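Local structure of S-adenosylmethionine-dependent methyltransferase (1Y8C) at residues T62-L67 with P86-Q91; D120-F125 with I208-K213; L217-K222 with I238-K243. The protein probably transfers a methyl group from S-adenosylmethionine to an acceptor that is not identified. All coordinates share one frame; numbering follows the deposited sequence.

All three contacts belong to the seven-stranded mixed sheet of a class I methyltransferase fold and the helices on it. Interaction 1 joins strands 61-65 and 87-89 at one outer edge of the sheet. Interaction 3 joins strands 217-224 and 237-244 at the other; the centres are about 23 Å apart. Interaction 2 packs helix 118-129 against helix 205-214. Its centre is about 12 Å from that of interaction 3, and the two touch through Glu209 and Ile208. The contacts follow one another along the chain in the order 1, 2, 3. Interaction 1 thus closes the parallel edge, while interactions 2 and 3 form one cluster where helix 205-214 covers the antiparallel strands.

Interaction 1: residues T62-L67 with P86-Q91; sequences TWAVDL and PRLACQ
This contact is the strand pair of a beta-alpha-beta unit in the Rossmann-like methyltransferase fold. Strand 61-65 leads through helix 69-81 to strand 87-89, which runs parallel to it at the outer edge of the sheet. The strand axes come within 4.7 Å. Backbone bonds alternate along the pair. Arg87 N donates to Thr62 O at 2.7 Å, and Ala64 N donates to Arg87 O at 2.9 Å, nearly along the C=O axis. Ala89 N then reaches Ala64 O at 3.1 Å. Beyond it the pairing loosens: the bonds from Asp66 N to Ala89 O and from Gln91 N to Asp66 O are weak.

On one face, Trp63 and Arg87 lie side by side. Arg87 CB sits over the six-membered ring of Trp63, 3.5 Å from its centroid, as a CH-pi contact. With CG anti to the carbonyl carbon (chi1 -56°), Arg87 CG also lies along the indole, 3.6 Å from Trp63 CE2. The bend at chi2 then turns the rest of the chain. On the face of Ala64 and Leu88, Leu88 CD2 touches Ala64 CB at 3.5 Å. Helix 69-81 covers this side.

Where the pairing weakens, the Asp66 carboxylate accepts bonds from the backbone N of Gly47 and of Ser68. Two amides therefore hold this acid and would probably stabilise its charged form.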
loop_
_atom_site.group_PDB
_atom_site.type_symbol
_atom_site.label_atom_id
_atom_site.label_comp_id
_atom_site.label_asym_id
_atom_site.label_seq_id
_atom_site.Cartn_x
_atom_site.Cartn_y
_atom_site.Cartn_z
ATOM N N THR A 62 14.511 8.499 6.464
ATOM C CA THR A 62 13.233 7.898 6.137
ATOM C C THR A 62 12.056 8.568 6.837
ATOM O O THR A 62 12.147 8.983 7.992
ATOM C CB THR A 62 13.212 6.395 6.510
ATOM O OG1 THR A 62 14.291 5.722 5.854
ATOM C CG2 THR A 62 11.903 5.756 6.094
ATOM N N TRP A 63 10.950 8.669 6.111
ATOM C CA TRP A 63 9.717 9.229 6.633
ATOM C C TRP A 63 8.613 8.217 6.373
ATOM O O TRP A 63 8.495 7.679 5.271
ATOM C CB TRP A 63 9.377 10.536 5.942
ATOM C CG TRP A 63 10.149 11.676 6.440
ATOM C CD1 TRP A 63 11.462 11.953 6.193
ATOM C CD2 TRP A 63 9.664 12.727 7.273
ATOM N NE1 TRP A 63 11.826 13.123 6.817
ATOM C CE2 TRP A 63 10.740 13.621 7.483
ATOM C CE3 TRP A 63 8.421 13.010 7.852
ATOM C CZ2 TRP A 63 10.613 14.772 8.267
ATOM C CZ3 TRP A 63 8.291 14.155 8.628
ATOM C CH2 TRP A 63 9.381 15.026 8.824
ATOM N N ALA A 64 7.815 7.963 7.401
ATOM C CA ALA A 64 6.712 7.019 7.325
ATOM C C ALA A 64 5.433 7.752 7.710
ATOM O O ALA A 64 5.351 8.346 8.785
ATOM C CB ALA A 64 6.960 5.862 8.276
ATOM N N VAL A 65 4.437 7.703 6.831
ATOM C CA VAL A 65 3.176 8.380 7.070
ATOM C C VAL A 65 2.003 7.418 6.983
ATOM O O VAL A 65 1.958 6.562 6.110
ATOM C CB VAL A 65 2.964 9.490 6.042
ATOM C CG1 VAL A 65 1.689 10.236 6.346
ATOM C CG2 VAL A 65 4.161 10.426 6.044
ATOM N N ASP A 66 1.056 7.561 7.900
ATOM C CA ASP A 66 -0.127 6.710 7.914
ATOM C C ASP A 66 -1.216 7.430 8.683
ATOM O O ASP A 66 -0.931 8.178 9.605
ATOM C CB ASP A 66 0.183 5.360 8.571
ATOM C CG ASP A 66 -0.865 4.292 8.250
ATOM O OD1 ASP A 66 -2.011 4.387 8.755
ATOM O OD2 ASP A 66 -0.537 3.361 7.480
ATOM N N LEU A 67 -2.461 7.200 8.303
ATOM C CA LEU A 67 -3.581 7.853 8.955
ATOM C C LEU A 67 -3.911 7.235 10.308
ATOM O O LEU A 67 -4.402 7.914 11.202
ATOM C CB LEU A 67 -4.805 7.780 8.050
ATOM C CG LEU A 67 -6.066 8.526 8.483
ATOM C CD1 LEU A 67 -5.824 10.041 8.491
ATOM C CD2 LEU A 67 -7.179 8.172 7.510
ATOM N N PRO A 86 13.181 6.280 11.716
ATOM C CA PRO A 86 12.546 7.063 10.647
ATOM C C PRO A 86 11.560 8.096 11.233
ATOM O O PRO A 86 10.948 7.855 12.275
ATOM C CB PRO A 86 11.841 5.990 9.808
ATOM C CG PRO A 86 11.497 4.947 10.819
ATOM C CD PRO A 86 12.751 4.871 11.659
ATOM N N ARG A 87 11.419 9.246 10.573
ATOM C CA ARG A 87 10.502 10.280 11.049
ATOM C C ARG A 87 9.069 9.853 10.764
ATOM O O ARG A 87 8.745 9.467 9.639
ATOM C CB ARG A 87 10.749 11.611 10.343
ATOM C CG ARG A 87 12.165 12.152 10.440
ATOM C CD ARG A 87 12.600 12.378 11.877
ATOM N NE ARG A 87 13.729 13.304 11.943
ATOM C CZ ARG A 87 13.609 14.620 12.084
ATOM N NH1 ARG A 87 12.406 15.181 12.181
ATOM N NH2 ARG A 87 14.697 15.379 12.120
ATOM N N LEU A 88 8.200 9.933 11.766
ATOM C CA LEU A 88 6.810 9.532 11.571
ATOM C C LEU A 88 5.839 10.725 11.514
ATOM O O LEU A 88 6.115 11.803 12.044
ATOM C CB LEU A 88 6.407 8.573 12.693
ATOM C CG LEU A 88 7.315 7.356 12.926
ATOM C CD1 LEU A 88 6.815 6.562 14.112
ATOM C CD2 LEU A 88 7.349 6.486 11.688
ATOM N N ALA A 89 4.707 10.536 10.853
ATOM C CA ALA A 89 3.709 11.597 10.766
ATOM C C ALA A 89 2.339 11.029 10.410
ATOM O O ALA A 89 2.200 10.265 9.455
ATOM C CB ALA A 89 4.128 12.655 9.743
ATOM N N CYS A 90 1.336 11.401 11.199
ATOM C CA CYS A 90 -0.023 10.941 10.983
ATOM C C CYS A 90 -0.716 11.960 10.091
ATOM O O CYS A 90 -0.984 13.079 10.520
ATOM C CB CYS A 90 -0.753 10.826 12.319
ATOM S SG CYS A 90 -2.280 9.857 12.244
ATOM N N GLN A 91 -0.989 11.578 8.846
ATOM C CA GLN A 91 -1.641 12.469 7.888
ATOM C C GLN A 91 -2.410 11.698 6.846
ATOM O O GLN A 91 -2.157 10.517 6.620
ATOM C CB GLN A 91 -0.610 13.323 7.155
ATOM C CG GLN A 91 0.109 14.303 8.027
ATOM C CD GLN A 91 1.153 15.081 7.271
ATOM O OE1 GLN A 91 1.171 15.099 6.041
ATOM N NE2 GLN A 91 2.026 15.747 8.006
#

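Interaction 2: residues D120-F125 with I208-K213; sequences DLKKYF and IEKYLK
The helical segments 120-125 and 208-213 cross at -52°, their axes 9.2 Å apart at closest approach. They belong to helices 118-129 and 205-214, which pack side by side in the Rossmann-like methyltransferase fold and both rest on its central sheet. Phe125 and Tyr211 bury the most surface. CG of Phe125 is anti to its carbonyl carbon (chi1 -74°), and the ring reaches across to the other helix. Leu212 CD2 sits over the centre of that ring, 3.6 Å from the centroid and almost on its normal, in a CH-pi contact. Tyr211 CB meets the same ring at its edge, 3.8 Å from Phe125 CE1.

The Tyr211 ring lies between two neighbouring side chains of helix 118-129. The Leu121 and Tyr211 side chains cross at about a right angle, and Leu121 CD2 lies 3.6 Å from Tyr211 CD1. Lys122, extended beyond CG, passes obliquely and sets its CE 3.7 Å from Tyr211 CD2. Toward the sheet, Ile208 and Leu212 continue onto Tyr240, and Tyr124 packs on Phe138. On the solvent side two lysines of like charge meet, which is probably unfavourable, with Lys122 NZ 4.3 Å from Lys210 NZ.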
loop_
_atom_site.group_PDB
_atom_site.type_symbol
_atom_site.label_atom_id
_atom_site.label_comp_id
_atom_site.label_asym_id
_atom_site.label_seq_id
_atom_site.Cartn_x
_atom_site.Cartn_y
_atom_site.Cartn_z
ATOM N N ASP A 120 -9.869 13.312 -5.003
ATOM C CA ASP A 120 -8.895 13.126 -3.948
ATOM C C ASP A 120 -7.706 12.323 -4.467
ATOM O O ASP A 120 -6.603 12.426 -3.935
ATOM C CB ASP A 120 -9.517 12.397 -2.761
ATOM C CG ASP A 120 -10.393 13.291 -1.928
ATOM O OD1 ASP A 120 -9.991 14.447 -1.686
ATOM O OD2 ASP A 120 -11.480 12.841 -1.498
ATOM N N LEU A 121 -7.937 11.516 -5.497
ATOM C CA LEU A 121 -6.874 10.708 -6.072
ATOM C C LEU A 121 -5.956 11.612 -6.883
ATOM O O LEU A 121 -4.741 11.398 -6.936
ATOM C CB LEU A 121 -7.458 9.607 -6.962
ATOM C CG LEU A 121 -6.474 8.567 -7.508
ATOM C CD1 LEU A 121 -5.831 7.786 -6.370
ATOM C CD2 LEU A 121 -7.215 7.648 -8.429
ATOM N N LYS A 122 -6.543 12.624 -7.514
ATOM C CA LYS A 122 -5.775 13.584 -8.297
ATOM C C LYS A 122 -4.902 14.396 -7.348
ATOM O O LYS A 122 -3.715 14.586 -7.599
ATOM C CB LYS A 122 -6.711 14.510 -9.081
ATOM C CG LYS A 122 -7.216 13.904 -10.387
ATOM C CD LYS A 122 -8.247 14.785 -11.088
ATOM C CE LYS A 122 -8.765 14.100 -12.355
ATOM N NZ LYS A 122 -9.961 14.761 -12.967
ATOM N N LYS A 123 -5.499 14.865 -6.254
ATOM C CA LYS A 123 -4.772 15.642 -5.263
ATOM C C LYS A 123 -3.598 14.811 -4.761
ATOM O O LYS A 123 -2.479 15.308 -4.596
ATOM C CB LYS A 123 -5.706 16.026 -4.111
ATOM C CG LYS A 123 -6.785 17.014 -4.536
ATOM C CD LYS A 123 -7.769 17.370 -3.419
ATOM C CE LYS A 123 -7.134 18.187 -2.283
ATOM N NZ LYS A 123 -6.272 17.398 -1.353
ATOM N N TYR A 124 -3.871 13.534 -4.545
ATOM C CA TYR A 124 -2.884 12.569 -4.096
ATOM C C TYR A 124 -1.676 12.528 -5.054
ATOM O O TYR A 124 -0.556 12.780 -4.643
ATOM C CB TYR A 124 -3.567 11.203 -4.004
ATOM C CG TYR A 124 -2.657 10.014 -3.869
ATOM C CD1 TYR A 124 -1.935 9.789 -2.705
ATOM C CD2 TYR A 124 -2.578 9.069 -4.893
ATOM C CE1 TYR A 124 -1.159 8.638 -2.558
ATOM C CE2 TYR A 124 -1.815 7.926 -4.762
ATOM C CZ TYR A 124 -1.110 7.709 -3.593
ATOM O OH TYR A 124 -0.387 6.547 -3.460
ATOM N N PHE A 125 -1.908 12.220 -6.325
ATOM C CA PHE A 125 -0.818 12.162 -7.290
ATOM C C PHE A 125 -0.089 13.483 -7.341
ATOM O O PHE A 125 1.140 13.521 -7.445
ATOM C CB PHE A 125 -1.335 11.807 -8.691
ATOM C CG PHE A 125 -1.726 10.355 -8.847
ATOM C CD1 PHE A 125 -2.744 9.989 -9.722
ATOM C CD2 PHE A 125 -1.090 9.359 -8.106
ATOM C CE1 PHE A 125 -3.126 8.664 -9.846
ATOM C CE2 PHE A 125 -1.470 8.036 -8.228
ATOM C CZ PHE A 125 -2.485 7.683 -9.099
ATOM N N ILE A 208 -6.266 5.468 -14.349
ATOM C CA ILE A 208 -5.092 5.730 -13.546
ATOM C C ILE A 208 -4.068 6.479 -14.383
ATOM O O ILE A 208 -3.498 7.479 -13.946
ATOM C CB ILE A 208 -4.465 4.423 -13.038
ATOM C CG1 ILE A 208 -5.390 3.770 -12.009
ATOM C CG2 ILE A 208 -3.087 4.707 -12.446
ATOM C CD1 ILE A 208 -5.531 4.548 -10.710
ATOM N N GLU A 209 -3.833 5.980 -15.591
ATOM C CA GLU A 209 -2.878 6.594 -16.490
ATOM C C GLU A 209 -3.232 8.057 -16.720
ATOM O O GLU A 209 -2.351 8.921 -16.708
ATOM C CB GLU A 209 -2.843 5.816 -17.808
ATOM C CG GLU A 209 -1.688 4.803 -17.869
ATOM C CD GLU A 209 -2.123 3.340 -17.997
ATOM O OE1 GLU A 209 -2.661 2.963 -19.063
ATOM O OE2 GLU A 209 -1.914 2.570 -17.031
ATOM N N LYS A 210 -4.521 8.341 -16.904
ATOM C CA LYS A 210 -4.969 9.715 -17.120
ATOM C C LYS A 210 -4.711 10.560 -15.863
ATOM O O LYS A 210 -4.101 11.622 -15.942
ATOM C CB LYS A 210 -6.460 9.741 -17.484
ATOM C CG LYS A 210 -6.944 11.101 -17.992
ATOM C CD LYS A 210 -8.408 11.091 -18.456
ATOM C CE LYS A 210 -9.401 11.098 -17.293
ATOM N NZ LYS A 210 -9.389 12.378 -16.507
ATOM N N TYR A 211 -5.166 10.074 -14.709
ATOM C CA TYR A 211 -4.977 10.779 -13.447
ATOM C C TYR A 211 -3.504 10.989 -13.126
ATOM O O TYR A 211 -3.139 11.968 -12.481
ATOM C CB TYR A 211 -5.649 10.009 -12.310
ATOM C CG TYR A 211 -7.147 9.854 -12.473
ATOM C CD1 TYR A 211 -7.853 8.891 -11.746
ATOM C CD2 TYR A 211 -7.864 10.681 -13.343
ATOM C CE1 TYR A 211 -9.236 8.757 -11.886
ATOM C CE2 TYR A 211 -9.244 10.555 -13.488
ATOM C CZ TYR A 211 -9.927 9.593 -12.755
ATOM O OH TYR A 211 -11.299 9.496 -12.876
ATOM N N LEU A 212 -2.655 10.069 -13.563
ATOM C CA LEU A 212 -1.229 10.209 -13.319
ATOM C C LEU A 212 -0.716 11.411 -14.086
ATOM O O LEU A 212 -0.087 12.294 -13.510
ATOM C CB LEU A 212 -0.470 8.966 -13.774
ATOM C CG LEU A 212 -0.351 7.818 -12.778
ATOM C CD1 LEU A 212 0.418 6.685 -13.423
ATOM C CD2 LEU A 212 0.353 8.292 -11.522
ATOM N N LYS A 213 -0.989 11.436 -15.388
ATOM C CA LYS A 213 -0.558 12.531 -16.248
ATOM C C LYS A 213 -1.009 13.863 -15.664
ATOM O O LYS A 213 -0.295 14.862 -15.726
ATOM C CB LYS A 213 -1.140 12.360 -17.654
ATOM C CG LYS A 213 -0.443 11.298 -18.507
ATOM C CD LYS A 213 0.916 11.788 -19.002
ATOM C CE LYS A 213 1.470 10.908 -20.114
ATOM N NZ LYS A 213 2.641 11.555 -20.773
#

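Interaction 3: residues L217-K222 with I238-K243; sequences LNILDK and ITYLVK
A classic beta bulge interrupts this antiparallel pair, strands 217-224 and 237-244, at the antiparallel edge of the mixed sheet. The chain turns a corner at Leu220, and both Leu220 and Asp221 face Leu241. Before the bulge, Asn218 and Lys243 form a hydrogen-bonded pair. Asn218 N donates to Lys243 O at 2.9 Å, nearly along the C=O axis, and Lys243 N returns a bond to Asn218 O. At the bulge, Leu241 O takes two donors. Leu220 N is close, at 2.6 Å, while the bond from Asp221 N is weak, at 3.2 Å. Leu241 N in turn donates to Asp221 O at 3.0 Å.

The face of Ile219, Lys222, Tyr240 and Val242 is covered by helix 205-214, but its side chains are spaced more widely across the pair. CG of Lys222 is anti to its backbone N (chi1 -178°), and the chain runs beside Tyr240. Lys222 CG lies over the ring face, offset toward the rim, and Lys222 CD comes within 3.6 Å of Tyr240 CE2. Ile219 CD1 meets the same ring at its edge, 4.1 Å from Tyr240 CE2. Farther out, Lys222 NZ forms a salt bridge with Glu205, and Tyr240 OH is hydrogen-bonded to Glu209. These two acids of one helix thus fix the ends of both side chains, and would probably help keep the lysine charged.

Asp221 is also loosely held. Its carboxylate leads away from strand 237-244, and its OD1 accepts a weak bond from Lys222 N.

The tight part is the bulge, with Leu220, Leu241 and Lys243. Leu241 is buried against strand 136-143. At the partly exposed edge, CG of Lys243 takes the crowded position (chi1 61°), 3.4 Å from Leu220 CD1. The bend at chi3 brings Lys243 CE to 3.5 Å from Leu220 CD2.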
loop_
_atom_site.group_PDB
_atom_site.type_symbol
_atom_site.label_atom_id
_atom_site.label_comp_id
_atom_site.label_asym_id
_atom_site.label_seq_id
_atom_site.Cartn_x
_atom_site.Cartn_y
_atom_site.Cartn_z
ATOM N N LEU A 217 3.049 13.307 -13.717
ATOM C CA LEU A 217 3.902 12.146 -13.495
ATOM C C LEU A 217 3.969 11.267 -14.751
ATOM O O LEU A 217 2.956 11.041 -15.403
ATOM C CB LEU A 217 3.360 11.342 -12.318
ATOM C CG LEU A 217 3.422 12.088 -10.987
ATOM C CD1 LEU A 217 2.726 11.292 -9.896
ATOM C CD2 LEU A 217 4.871 12.333 -10.631
ATOM N N ASN A 218 5.160 10.783 -15.095
ATOM C CA ASN A 218 5.338 9.931 -16.276
ATOM C C ASN A 218 5.540 8.462 -15.871
ATOM O O ASN A 218 6.223 8.164 -14.885
ATOM C CB ASN A 218 6.546 10.425 -17.101
ATOM C CG ASN A 218 6.790 9.592 -18.365
ATOM O OD1 ASN A 218 5.924 9.502 -19.245
ATOM N ND2 ASN A 218 7.978 8.983 -18.460
ATOM N N ILE A 219 4.946 7.544 -16.632
ATOM C CA ILE A 219 5.070 6.119 -16.327
ATOM C C ILE A 219 6.389 5.532 -16.820
ATOM O O ILE A 219 6.746 5.667 -17.990
ATOM C CB ILE A 219 3.897 5.306 -16.933
ATOM C CG1 ILE A 219 2.568 5.824 -16.390
ATOM C CG2 ILE A 219 4.032 3.831 -16.564
ATOM C CD1 ILE A 219 1.370 5.108 -16.949
ATOM N N LEU A 220 7.111 4.884 -15.913
ATOM C CA LEU A 220 8.396 4.280 -16.241
ATOM C C LEU A 220 8.232 2.779 -16.431
ATOM O O LEU A 220 9.079 2.114 -17.025
ATOM C CB LEU A 220 9.408 4.556 -15.125
ATOM C CG LEU A 220 10.587 5.478 -15.465
ATOM C CD1 LEU A 220 10.092 6.783 -16.075
ATOM C CD2 LEU A 220 11.387 5.750 -14.208
ATOM N N ASP A 221 7.136 2.242 -15.922
ATOM C CA ASP A 221 6.886 0.830 -16.060
ATOM C C ASP A 221 5.595 0.467 -15.366
ATOM O O ASP A 221 5.229 1.069 -14.361
ATOM C CB ASP A 221 8.041 0.013 -15.479
ATOM C CG ASP A 221 8.316 -1.262 -16.280
ATOM O OD1 ASP A 221 7.345 -1.882 -16.778
ATOM O OD2 ASP A 221 9.502 -1.647 -16.396
ATOM N N LYS A 222 4.908 -0.518 -15.937
ATOM C CA LYS A 222 3.646 -1.023 -15.425
ATOM C C LYS A 222 3.730 -2.547 -15.479
ATOM O O LYS A 222 3.553 -3.149 -16.541
ATOM C CB LYS A 222 2.489 -0.535 -16.294
ATOM C CG LYS A 222 1.143 -0.991 -15.777
ATOM C CD LYS A 222 -0.029 -0.368 -16.521
ATOM C CE LYS A 222 -0.070 -0.772 -17.994
ATOM N NZ LYS A 222 -1.329 -0.308 -18.663
ATOM N N ILE A 238 -1.544 -4.560 -9.831
ATOM C CA ILE A 238 -0.684 -3.828 -10.729
ATOM C C ILE A 238 0.299 -2.911 -10.017
ATOM O O ILE A 238 -0.087 -2.100 -9.172
ATOM C CB ILE A 238 -1.532 -3.005 -11.721
ATOM C CG1 ILE A 238 -2.387 -3.961 -12.567
ATOM C CG2 ILE A 238 -0.628 -2.131 -12.570
ATOM C CD1 ILE A 238 -3.418 -3.309 -13.473
ATOM N N THR A 239 1.580 -3.047 -10.344
ATOM C CA THR A 239 2.576 -2.186 -9.726
ATOM C C THR A 239 3.069 -1.138 -10.706
ATOM O O THR A 239 3.651 -1.464 -11.730
ATOM C CB THR A 239 3.776 -2.977 -9.211
ATOM O OG1 THR A 239 3.366 -3.839 -8.135
ATOM C CG2 THR A 239 4.845 -2.010 -8.702
ATOM N N TYR A 240 2.805 0.124 -10.390
ATOM C CA TYR A 240 3.235 1.230 -11.226
ATOM C C TYR A 240 4.550 1.816 -10.722
ATOM O O TYR A 240 4.825 1.862 -9.515
ATOM C CB TYR A 240 2.208 2.359 -11.231
ATOM C CG TYR A 240 1.006 2.146 -12.121
ATOM C CD1 TYR A 240 -0.146 1.519 -11.637
ATOM C CD2 TYR A 240 1.003 2.609 -13.436
ATOM C CE1 TYR A 240 -1.274 1.363 -12.433
ATOM C CE2 TYR A 240 -0.118 2.460 -14.248
ATOM C CZ TYR A 240 -1.254 1.836 -13.735
ATOM O OH TYR A 240 -2.364 1.715 -14.537
ATOM N N LEU A 241 5.353 2.276 -11.670
ATOM C CA LEU A 241 6.630 2.898 -11.375
ATOM C C LEU A 241 6.662 4.199 -12.173
ATOM O O LEU A 241 6.712 4.180 -13.398
ATOM C CB LEU A 241 7.756 1.986 -11.818
ATOM C CG LEU A 241 8.956 2.129 -10.896
ATOM C CD1 LEU A 241 9.421 0.738 -10.480
ATOM C CD2 LEU A 241 10.061 2.923 -11.582
ATOM N N VAL A 242 6.632 5.330 -11.471
ATOM C CA VAL A 242 6.625 6.626 -12.133
ATOM C C VAL A 242 7.679 7.596 -11.604
ATOM O O VAL A 242 8.324 7.345 -10.579
ATOM C CB VAL A 242 5.231 7.286 -12.010
ATOM C CG1 VAL A 242 4.147 6.243 -12.238
ATOM C CG2 VAL A 242 5.076 7.942 -10.646
ATOM N N LYS A 243 7.838 8.706 -12.324
ATOM C CA LYS A 243 8.787 9.755 -11.963
ATOM C C LYS A 243 8.255 11.112 -12.411
ATOM O O LYS A 243 7.252 11.191 -13.124
ATOM C CB LYS A 243 10.156 9.519 -12.611
ATOM C CG LYS A 243 10.150 9.511 -14.123
ATOM C CD LYS A 243 11.507 9.905 -14.691
ATOM C CE LYS A 243 12.651 9.032 -14.156
ATOM N NZ LYS A 243 13.289 9.543 -12.893
#